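Local coordinates for protein beta-galactosidase (Bacteroides thetaiotaomicron, PDB 5MUJ) that binds an oligosaccharide from chain B of the plant pectin rhamnogalacturonan II and probably acts on it as an arabinofuranosidase-type glycoside hydrolase, at residues G48-P53 with I359-S364; K59-T64 with F347-N352; Y76-G81 with E91-E96; E329-K334 with E355-A360. All coordinates share one frame; numbering follows the deposited sequence. Where two conformers were deposited one is given.

The chain folds as a five-bladed beta-propeller. From the N terminus, 48-53 lies on the strand that completes the last blade, and contact 1 closes the ring when 359-364 arrives beside it some 300 residues later. Nested inside that loop, contact 2 sets 59-64, on the innermost strand of the first blade, against 347-352 of the last. Contact 3, nested in turn within contact 2, is the short hairpin of the first blade joining 76-81 to 91-96. Contact 4 closes a loop within the last blade; its segments alternate with those of contact 2, so the two cross, and it shares Ile359 and Ala360 with contact 1. Contacts 2 and 4 meet at the sugar site.

Contact 1 of 4, residues G48-P53 with I359-S364; sequences GLAVAP and IAIATS
Ala50 and Val51 both turn their backbone N-H groups to the carbonyl oxygen of Ile359, the signature of a classic beta bulge. Ala50 N gives the shorter bond to Ile359 O (2.7 Å) and Val51 N the longer one. Beyond the bulge Ile359 N returns a bond to Val51 O at 3.0 Å, nearly straight at 173°. Before it, Ile361 N donates to Gly48 O at 2.9 Å, while the reverse bond from Gly48 N to Ile361 O is weak.

The bulge turns the methyl of Ala50 toward the opposite strand. There Ile361 meets it: with chi1 at -40° its CG1 lies beside the backbone N and 3.7 Å from Ala50 CB, and Ile361 CD1 touches the same methyl. A methyl suits this place, since Ala50 CB also sits 3.6 Å from Ile359 O. Leu49 and Ala360 pair without hydrogen bonds and their side chains diverge. Ala360 CB rests 3.4 Å from Gly48 O, close quarters that a small side chain tolerates. At the backbone angles of Gly48, including a positive phi, a CB would press on the carbonyl oxygen of Tyr47, so glycine fits.

Val51 and Ile359 share one face of the sheet and pack there against Met74 and Tyr76 of strand 71-79 and Ile60 of strand 59-68, in the adjoining first blade. Strand 45-51, from the N terminus, is thus the outermost strand of the C-terminal blade, beside strand 357-363, which has strand 343-351 on its other side: here the two ends of the chain together complete one blade.

Contact 2 of 4, residues K59-T64 with F347-N352; sequences KIDCPT and FYCAVN
Asp61 and Cys349 meet where two strands of different blades face each other with no hydrogen bond between the two segments. The carboxylate oxygen Asp61 OD1 lies 3.1 Å from Cys349 CB and 3.4 Å from Cys349 SG, a snug van der Waals fit of a flat group against a small side chain. Both side chains extend: CG of Asp61 and SG of Cys349 (chi1 173°) are each anti to their own backbone N. Farther along, Pro63 presents its ring to Phe347, Pro63 CG reaching Phe347 CB at 4.0 Å. Phe347 CG stands beside its backbone N (chi1 -63°), and the ring leads away from Pro63.

In the next shell, salt bridges from Asp61 OD2 to Lys334 NZ and Arg357 NH1 hold the carboxylate; Asp61 OD1 adds a weak bond from Cys62 N at 2.6 Å, bent to 127° at the hydrogen. Asp61 belongs to the glycan pocket, its side chain about 4 Å from a bound rhamnose at nearest atoms. Cys62 has a positive phi that kinks the strand, and Pro63 follows, a residue with no backbone N-H, which suits a strand edge that makes no sheet bonds to its neighbour here.

The two strands run nearly antiparallel, their axes 6.5 Å apart at closest. Strand 59-68 is the innermost of the first blade, bonded on its other edge to strand 71-79; strand 343-351 is second in the last blade, between strands 331-340 and 357-363. A backbone bond between Ile60 and Arg357 of strand 357-363 helps join the two blades.

Contact 3 of 4, residues Y76-G81 with E91-E96; sequences YVVYNG and ETWIAE
Tyr76 and Trp93 form a hydrogen-bonded antiparallel pair in which each backbone N-H meets the other's carbonyl. Trp93 N to Tyr76 O measures 2.8 Å and is nearly straight at 175°. A second such pair, Val78 with Glu91, repeats the pattern two residues on, with Val78 N 2.9 Å from Glu91 O. Between them Val77 and Thr92 pair without hydrogen bonds, and Val77 CA brings its hydrogen toward Glu91 O in a C-H...O contact.

These are the second and third strands of the first propeller blade, a hairpin whose marked twist sets the strand directions 132° apart.

Apolar contact is concentrated on the face carrying Tyr76, Val78 and Trp93. Trp93 CB sits over one face of the Tyr76 ring, 3.9 Å from its centroid, a CH-pi contact that the flat tyrosine ring is well suited to receive. The two aromatic systems are close to parallel (13°) but slid so far apart that they barely overlap. At the edge of the tyrosine ring, near its plane, the small Ala95 fits, its CB touching CE2. Over the indole, Val78 CG2 approaches Trp93 CD1 at 3.3 Å, a branched aliphatic group tight against the flat surface.

The polar ends find partners outside the two segments: Tyr76 OH is hydrogen-bonded to Thr105 OG1, Thr92 OG1 to Arg122 O and Gly124 N. Glu91 bridges to Arg108 through OE1, and its OE2 accepts from Tyr112 N.

Contact 4 of 4, residues E329-K334 with E355-A360; sequences ELFAHK and EQRGIA. With RAM (alpha-L-rhamnopyranose), chain B.
Phe331, His333 and Lys334 meet Arg357 around a shared sugar: this is a ligand-binding contact in the last blade of the propeller, between its innermost strand 331-340 and its third strand 357-363, with strand 343-351 between them. No hydrogen bond links the two segments directly; alpha-L-rhamnopyranose does so through one hydroxyl. Its O4 is gripped by three nitrogens. His333 NE2 is hydrogen-bonded to it at 2.8 Å, nearly straight, and Arg357 NH1 and NH2 each donate at 2.9 Å, making a fork with O4 at the edge of the guanidinium, in its plane. The arginine chain bends at chi3 (-62°), which turns NE aside, and a long, planar donor suits this reach from the more distant strand.

His333 is held flat between Phe331 CB over the centre of one face and Lys334 CG over the other; His333 ND1 bonds to Cys349 O. The Phe331 ring has Leu330 CG over the centre of one face and the rhamnose methyl C6 offset over the opposite one, while Arg357 NH2 lies at its edge. Lys334 NZ and Arg357 NH1 stand only 4.0 Å apart, a repulsion probably eased by Asp61 OD2, which forms salt bridges with both. Tyr158 OH adds another bond to the sugar. Lys334, extended beyond CG, carries its NZ to the rhamnose O3 at 2.6 Å.

Contact 1 of 4, residues G48-P53 with I359-S364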
# COMPACT_ATOMS: atom_id res chain seq x y z
N GLY A 48 4.85 0.30 18.26
CA GLY A 48 3.92 -0.79 18.44
C GLY A 48 2.68 -0.50 17.62
O GLY A 48 2.73 0.30 16.67
N LEU A 49 1.57 -1.11 18.00
CA LEU A 49 0.37 -1.03 17.18
C LEU A 49 -0.23 0.36 17.18
O LEU A 49 -0.20 1.09 18.21
CB LEU A 49 -0.65 -2.08 17.60
CG LEU A 49 -0.18 -3.53 17.40
CD1 LEU A 49 -0.90 -4.51 18.30
CD2 LEU A 49 -0.32 -3.96 15.94
N ALA A 50 -0.73 0.76 16.02
CA ALA A 50 -1.42 2.03 15.83
C ALA A 50 -2.93 1.77 15.77
O ALA A 50 -3.74 2.49 16.35
CB ALA A 50 -0.98 2.64 14.51
N VAL A 51 -3.30 0.78 14.96
CA VAL A 51 -4.66 0.39 14.77
C VAL A 51 -4.76 -1.12 14.81
O VAL A 51 -4.17 -1.78 13.95
CB VAL A 51 -5.26 0.95 13.45
CG1 VAL A 51 -6.77 0.73 13.43
CG2 VAL A 51 -5.02 2.46 13.32
N ALA A 52 -5.53 -1.67 15.73
CA ALA A 52 -5.68 -3.08 15.95
C ALA A 52 -7.15 -3.51 15.99
O ALA A 52 -8.00 -2.77 16.49
CB ALA A 52 -5.00 -3.48 17.24
N PRO A 53 -7.45 -4.71 15.45
CA PRO A 53 -8.78 -5.29 15.62
C PRO A 53 -9.06 -5.63 17.08
O PRO A 53 -8.13 -6.02 17.82
CB PRO A 53 -8.71 -6.56 14.76
CG PRO A 53 -7.29 -6.94 14.82
CD PRO A 53 -6.52 -5.66 14.80
N ILE A 359 -2.06 -2.73 12.09
CA ILE A 359 -1.12 -1.74 11.60
C ILE A 359 -0.28 -1.28 12.79
O ILE A 359 -0.82 -0.94 13.87
CB ILE A 359 -1.82 -0.54 10.96
CG1 ILE A 359 -2.50 -1.00 9.66
CG2 ILE A 359 -0.88 0.63 10.65
CD1 ILE A 359 -3.56 -0.07 9.10
N ALA A 360 1.04 -1.28 12.61
CA ALA A 360 2.03 -0.83 13.64
C ALA A 360 2.94 0.26 13.10
O ALA A 360 2.90 0.62 11.91
CB ALA A 360 2.86 -1.96 14.12
N ILE A 361 3.72 0.85 14.00
CA ILE A 361 4.62 1.92 13.65
C ILE A 361 6.04 1.69 14.15
O ILE A 361 6.23 1.27 15.30
CB ILE A 361 4.16 3.25 14.27
CG1 ILE A 361 2.66 3.34 14.20
CG2 ILE A 361 4.79 4.41 13.55
CD1 ILE A 361 2.14 4.63 14.79
N ALA A 362 7.03 2.04 13.33
CA ALA A 362 8.42 2.10 13.78
C ALA A 362 8.94 3.54 13.54
O ALA A 362 8.45 4.24 12.65
CB ALA A 362 9.26 1.05 13.04
N THR A 363 9.88 4.01 14.37
CA THR A 363 10.36 5.39 14.27
C THR A 363 11.88 5.48 14.28
O THR A 363 12.56 4.56 14.70
CB THR A 363 9.79 6.26 15.40
OG1 THR A 363 10.14 5.69 16.66
CG2 THR A 363 8.26 6.36 15.27
N SER A 364 12.40 6.60 13.78
CA SER A 364 13.84 6.84 13.73
C SER A 364 14.50 7.15 15.12
O SER A 364 15.70 6.94 15.27
CB SER A 364 14.14 7.99 12.80
OG SER A 364 13.36 9.12 13.13

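Contact 2 of 4, residues K59-T64 with F347-N352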
# COMPACT_ATOMS: atom_id res chain seq x y z
N LYS A 59 -9.38 -8.22 10.50
CA LYS A 59 -7.98 -7.99 10.22
C LYS A 59 -7.85 -6.61 9.59
O LYS A 59 -8.65 -6.25 8.74
CB LYS A 59 -7.46 -9.06 9.25
CG LYS A 59 -7.61 -10.48 9.78
CD LYS A 59 -7.19 -11.52 8.73
CE LYS A 59 -7.57 -12.97 9.05
NZ LYS A 59 -6.84 -13.54 10.23
N ILE A 60 -6.81 -5.89 9.98
CA ILE A 60 -6.60 -4.49 9.60
C ILE A 60 -5.25 -4.33 8.87
O ILE A 60 -4.22 -4.77 9.39
CB ILE A 60 -6.68 -3.58 10.86
CG1 ILE A 60 -8.15 -3.51 11.33
CG2 ILE A 60 -6.12 -2.20 10.56
CD1 ILE A 60 -8.35 -2.76 12.63
N ASP A 61 -5.24 -3.61 7.75
CA ASP A 61 -4.05 -3.53 6.88
C ASP A 61 -4.06 -2.25 6.04
O ASP A 61 -5.03 -1.45 6.08
CB ASP A 61 -4.07 -4.81 5.99
CG ASP A 61 -2.75 -5.19 5.36
OD1 ASP A 61 -1.79 -4.41 5.26
OD2 ASP A 61 -2.69 -6.36 4.92
N CYS A 62 -2.98 -2.05 5.31
CA CYS A 62 -2.92 -1.15 4.17
C CYS A 62 -3.10 0.31 4.55
O CYS A 62 -4.04 0.93 4.09
CB CYS A 62 -3.98 -1.50 3.11
SG CYS A 62 -3.93 -3.16 2.40
N PRO A 63 -2.23 0.83 5.45
CA PRO A 63 -2.26 2.22 5.77
C PRO A 63 -1.88 3.19 4.67
O PRO A 63 -0.89 2.96 3.93
CB PRO A 63 -1.23 2.33 6.91
CG PRO A 63 -0.23 1.27 6.57
CD PRO A 63 -1.09 0.14 6.10
N THR A 64 -2.64 4.27 4.58
CA THR A 64 -2.23 5.44 3.83
C THR A 64 -2.38 6.63 4.77
O THR A 64 -3.49 6.87 5.28
CB THR A 64 -3.09 5.65 2.57
OG1 THR A 64 -3.18 4.43 1.84
CG2 THR A 64 -2.50 6.71 1.65
N PHE A 347 4.83 3.25 8.96
CA PHE A 347 3.63 2.48 9.24
C PHE A 347 3.65 1.18 8.45
O PHE A 347 4.01 1.17 7.25
CB PHE A 347 2.38 3.29 8.86
CG PHE A 347 2.23 4.55 9.67
CD1 PHE A 347 2.93 5.70 9.34
CD2 PHE A 347 1.39 4.59 10.79
CE1 PHE A 347 2.81 6.88 10.10
CE2 PHE A 347 1.28 5.76 11.56
CZ PHE A 347 1.98 6.89 11.20
N TYR A 348 3.30 0.08 9.09
CA TYR A 348 3.38 -1.24 8.43
C TYR A 348 2.35 -2.18 8.98
O TYR A 348 1.73 -1.87 9.99
CB TYR A 348 4.78 -1.84 8.55
CG TYR A 348 5.23 -2.28 9.94
CD1 TYR A 348 5.82 -1.37 10.86
CD2 TYR A 348 5.02 -3.56 10.39
CE1 TYR A 348 6.26 -1.82 12.08
CE2 TYR A 348 5.43 -4.01 11.64
CZ TYR A 348 6.04 -3.10 12.50
OH TYR A 348 6.49 -3.52 13.77
N CYS A 349 2.10 -3.28 8.28
CA CYS A 349 1.12 -4.28 8.72
C CYS A 349 1.85 -5.38 9.47
O CYS A 349 2.80 -5.98 8.95
CB CYS A 349 0.35 -4.87 7.52
SG CYS A 349 -0.73 -6.25 7.96
N ALA A 350 1.42 -5.60 10.72
CA ALA A 350 2.01 -6.57 11.61
C ALA A 350 1.10 -7.77 11.67
O ALA A 350 -0.11 -7.59 11.91
CB ALA A 350 2.14 -5.93 13.00
N VAL A 351 1.66 -8.96 11.39
CA VAL A 351 0.97 -10.22 11.54
C VAL A 351 1.81 -11.17 12.40
O VAL A 351 3.01 -11.30 12.19
CB VAL A 351 0.74 -10.85 10.15
CG1 VAL A 351 -0.04 -12.18 10.24
CG2 VAL A 351 0.04 -9.83 9.26
N ASN A 352 1.15 -11.86 13.33
CA ASN A 352 1.82 -12.81 14.22
C ASN A 352 1.49 -14.24 13.83
O ASN A 352 0.80 -14.47 12.82
CB ASN A 352 1.46 -12.50 15.69
CG ASN A 352 -0.03 -12.63 15.99
OD1 ASN A 352 -0.81 -13.30 15.29
ND2 ASN A 352 -0.43 -12.00 17.10

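Contact 3 of 4, residues Y76-G81 with E91-E96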
# COMPACT_ATOMS: atom_id res chain seq x y z
N TYR A 76 -7.40 2.81 5.99
CA TYR A 76 -6.99 1.41 6.12
C TYR A 76 -8.11 0.45 5.70
O TYR A 76 -9.27 0.84 5.58
CB TYR A 76 -6.47 1.10 7.52
CG TYR A 76 -7.50 1.25 8.64
CD1 TYR A 76 -8.29 0.17 9.02
CD2 TYR A 76 -7.63 2.46 9.35
CE1 TYR A 76 -9.25 0.28 10.01
CE2 TYR A 76 -8.59 2.58 10.37
CZ TYR A 76 -9.34 1.49 10.74
OH TYR A 76 -10.28 1.58 11.74
N VAL A 77 -7.74 -0.80 5.40
CA VAL A 77 -8.73 -1.77 5.01
C VAL A 77 -8.99 -2.73 6.18
O VAL A 77 -8.10 -3.01 7.01
CB VAL A 77 -8.33 -2.53 3.72
CG1 VAL A 77 -8.06 -1.50 2.62
CG2 VAL A 77 -7.16 -3.49 3.95
N VAL A 78 -10.22 -3.19 6.26
CA VAL A 78 -10.65 -4.17 7.20
C VAL A 78 -11.20 -5.39 6.40
O VAL A 78 -12.04 -5.25 5.49
CB VAL A 78 -11.78 -3.62 8.10
CG1 VAL A 78 -12.39 -4.72 8.94
CG2 VAL A 78 -11.25 -2.49 9.01
N TYR A 79 -10.75 -6.56 6.78
CA TYR A 79 -11.33 -7.84 6.31
C TYR A 79 -12.06 -8.43 7.51
O TYR A 79 -11.46 -8.49 8.60
CB TYR A 79 -10.23 -8.79 5.83
CG TYR A 79 -10.73 -10.20 5.62
CD1 TYR A 79 -11.55 -10.51 4.53
CD2 TYR A 79 -10.40 -11.21 6.49
CE1 TYR A 79 -12.04 -11.78 4.36
CE2 TYR A 79 -10.87 -12.50 6.31
CZ TYR A 79 -11.70 -12.78 5.23
OH TYR A 79 -12.18 -14.04 4.99
N ASN A 80 -13.32 -8.80 7.35
CA ASN A 80 -14.19 -9.14 8.49
C ASN A 80 -14.35 -10.64 8.67
O ASN A 80 -15.47 -11.15 8.83
CB ASN A 80 -15.54 -8.44 8.41
CG ASN A 80 -16.34 -8.84 7.19
OD1 ASN A 80 -15.79 -9.36 6.21
ND2 ASN A 80 -17.63 -8.58 7.22
N GLY A 81 -13.22 -11.32 8.69
CA GLY A 81 -13.16 -12.76 8.90
C GLY A 81 -11.88 -13.12 9.65
O GLY A 81 -10.94 -12.34 9.66
N GLU A 91 -13.55 -3.65 3.40
CA GLU A 91 -14.02 -2.26 3.42
C GLU A 91 -12.88 -1.32 3.81
O GLU A 91 -11.88 -1.76 4.34
CB GLU A 91 -15.24 -2.05 4.36
CG GLU A 91 -16.47 -2.84 3.96
CD GLU A 91 -17.66 -2.58 4.82
OE1 GLU A 91 -17.58 -2.81 6.07
OE2 GLU A 91 -18.65 -2.09 4.26
N THR A 92 -13.05 -0.04 3.49
CA THR A 92 -12.04 0.94 3.78
C THR A 92 -12.64 1.87 4.85
O THR A 92 -13.77 2.37 4.75
CB THR A 92 -11.63 1.71 2.56
OG1 THR A 92 -11.26 0.79 1.52
CG2 THR A 92 -10.45 2.65 2.83
N TRP A 93 -11.79 2.09 5.85
CA TRP A 93 -12.10 2.94 7.01
C TRP A 93 -11.07 4.08 7.06
O TRP A 93 -10.00 4.07 6.43
CB TRP A 93 -12.04 2.11 8.31
CG TRP A 93 -13.05 1.04 8.44
CD1 TRP A 93 -13.15 -0.10 7.66
CD2 TRP A 93 -14.11 0.95 9.38
NE1 TRP A 93 -14.22 -0.88 8.05
CE2 TRP A 93 -14.83 -0.26 9.11
CE3 TRP A 93 -14.53 1.78 10.42
CZ2 TRP A 93 -15.93 -0.64 9.86
CZ3 TRP A 93 -15.63 1.41 11.14
CH2 TRP A 93 -16.30 0.21 10.91
N ILE A 94 -11.38 5.02 7.92
CA ILE A 94 -10.52 6.20 8.19
C ILE A 94 -10.38 6.45 9.71
O ILE A 94 -11.34 6.32 10.45
CB ILE A 94 -10.96 7.45 7.39
CG1 ILE A 94 -9.86 8.50 7.32
CG2 ILE A 94 -12.23 8.09 7.97
CD1 ILE A 94 -10.13 9.62 6.35
N ALA A 95 -9.16 6.80 10.10
CA ALA A 95 -8.89 7.13 11.49
C ALA A 95 -8.14 8.42 11.51
O ALA A 95 -7.52 8.87 10.55
CB ALA A 95 -8.08 6.07 12.18
N GLU A 96 -8.29 9.11 12.64
CA GLU A 96 -7.58 10.39 12.84
C GLU A 96 -6.58 10.35 14.02
O GLU A 96 -6.67 9.49 14.89
CB GLU A 96 -8.55 11.56 13.06
CG GLU A 96 -9.37 11.48 14.35
CD GLU A 96 -10.24 12.67 14.61
OE1 GLU A 96 -10.65 13.38 13.68
OE2 GLU A 96 -10.49 12.90 15.80

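Contact 4 of 4, residues E329-K334 with E355-A360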
# COMPACT_ATOMS: atom_id res chain seq x y z
N GLU A 329 5.62 -11.16 14.49
CA GLU A 329 6.56 -12.26 14.42
C GLU A 329 6.48 -13.11 13.13
O GLU A 329 7.42 -13.83 12.84
CB GLU A 329 6.39 -13.18 15.62
CG GLU A 329 5.12 -14.02 15.61
CD GLU A 329 4.73 -14.63 16.95
OE1 GLU A 329 5.59 -14.80 17.85
OE2 GLU A 329 3.53 -14.96 17.09
N LEU A 330 5.38 -13.02 12.38
CA LEU A 330 5.23 -13.75 11.12
C LEU A 330 5.54 -12.85 9.92
O LEU A 330 6.43 -13.17 9.13
CB LEU A 330 3.83 -14.35 11.03
CG LEU A 330 3.55 -15.17 9.76
CD1 LEU A 330 4.51 -16.35 9.64
CD2 LEU A 330 2.11 -15.65 9.72
N PHE A 331 4.78 -11.75 9.78
CA PHE A 331 4.97 -10.80 8.72
C PHE A 331 5.14 -9.40 9.32
O PHE A 331 4.39 -9.03 10.24
CB PHE A 331 3.78 -10.72 7.74
CG PHE A 331 3.35 -12.03 7.11
CD1 PHE A 331 4.28 -12.93 6.64
CD2 PHE A 331 1.99 -12.31 6.90
CE1 PHE A 331 3.87 -14.11 6.03
CE2 PHE A 331 1.58 -13.49 6.31
CZ PHE A 331 2.53 -14.38 5.87
N ALA A 332 6.11 -8.62 8.84
CA ALA A 332 6.22 -7.19 9.23
C ALA A 332 6.46 -6.44 7.93
O ALA A 332 7.56 -6.43 7.41
CB ALA A 332 7.35 -6.93 10.23
N HIS A 333 5.39 -5.89 7.37
CA HIS A 333 5.35 -5.67 5.94
C HIS A 333 4.25 -4.71 5.48
O HIS A 333 3.18 -4.62 6.08
CB HIS A 333 5.23 -7.03 5.20
CG HIS A 333 3.89 -7.69 5.28
ND1 HIS A 333 2.98 -7.48 6.27
CD2 HIS A 333 3.29 -8.54 4.41
CE1 HIS A 333 1.89 -8.19 6.06
NE2 HIS A 333 2.05 -8.85 4.93
N LYS A 334 4.53 -4.09 4.33
CA LYS A 334 3.70 -3.07 3.67
C LYS A 334 4.05 -1.76 4.30
O LYS A 334 4.34 -1.75 5.48
CB LYS A 334 2.22 -3.43 3.67
CG LYS A 334 1.95 -4.86 3.19
CD LYS A 334 0.49 -5.11 3.04
CE LYS A 334 0.24 -6.54 2.61
NZ LYS A 334 -1.21 -6.79 2.50
N GLU A 355 -1.89 -15.25 13.30
CA GLU A 355 -2.41 -14.57 12.12
C GLU A 355 -3.35 -13.43 12.44
O GLU A 355 -4.14 -13.01 11.60
CB GLU A 355 -2.99 -15.55 11.11
CG GLU A 355 -1.95 -16.49 10.53
CD GLU A 355 -2.56 -17.59 9.69
OE1 GLU A 355 -2.49 -17.53 8.45
OE2 GLU A 355 -3.13 -18.52 10.29
N GLN A 356 -3.20 -12.87 13.64
CA GLN A 356 -3.82 -11.60 13.96
C GLN A 356 -3.12 -10.53 13.13
O GLN A 356 -1.90 -10.61 12.91
CB GLN A 356 -3.72 -11.31 15.46
CG GLN A 356 -4.33 -12.39 16.33
CD GLN A 356 -4.11 -12.11 17.82
OE1 GLN A 356 -3.01 -11.83 18.27
NE2 GLN A 356 -5.16 -12.24 18.58
N ARG A 357 -3.88 -9.56 12.65
CA ARG A 357 -3.38 -8.60 11.68
C ARG A 357 -3.82 -7.18 12.03
O ARG A 357 -5.00 -6.88 12.10
CB ARG A 357 -3.89 -9.00 10.30
CG ARG A 357 -3.42 -8.07 9.19
CD ARG A 357 -3.75 -8.62 7.78
NE ARG A 357 -3.10 -9.89 7.44
CZ ARG A 357 -2.21 -10.08 6.45
NH1 ARG A 357 -1.81 -9.09 5.67
NH2 ARG A 357 -1.66 -11.28 6.29
N GLY A 358 -2.84 -6.30 12.12
CA GLY A 358 -3.07 -4.88 12.38
C GLY A 358 -1.97 -4.03 11.83
O GLY A 358 -1.06 -4.54 11.14
N ILE A 359 -2.06 -2.73 12.09
CA ILE A 359 -1.12 -1.74 11.60
C ILE A 359 -0.28 -1.28 12.79
O ILE A 359 -0.82 -0.94 13.87
CB ILE A 359 -1.82 -0.54 10.96
CG1 ILE A 359 -2.50 -1.00 9.66
CG2 ILE A 359 -0.88 0.63 10.65
CD1 ILE A 359 -3.56 -0.07 9.10
N ALA A 360 1.04 -1.28 12.61
CA ALA A 360 2.03 -0.83 13.64
C ALA A 360 2.94 0.26 13.10
O ALA A 360 2.90 0.62 11.91
CB ALA A 360 2.86 -1.96 14.12
C1 RAM B . -0.80 -12.14 0.44
C2 RAM B . -1.39 -10.79 0.73
C3 RAM B . -1.36 -10.57 2.24
C4 RAM B . 0.09 -10.68 2.70
C5 RAM B . 0.82 -11.98 2.31
C6 RAM B . 2.33 -11.85 2.42
O2 RAM B . -0.61 -9.79 0.02
O3 RAM B . -1.92 -9.30 2.60
O4 RAM B . 0.11 -10.65 4.12
O5 RAM B . 0.48 -12.51 1.00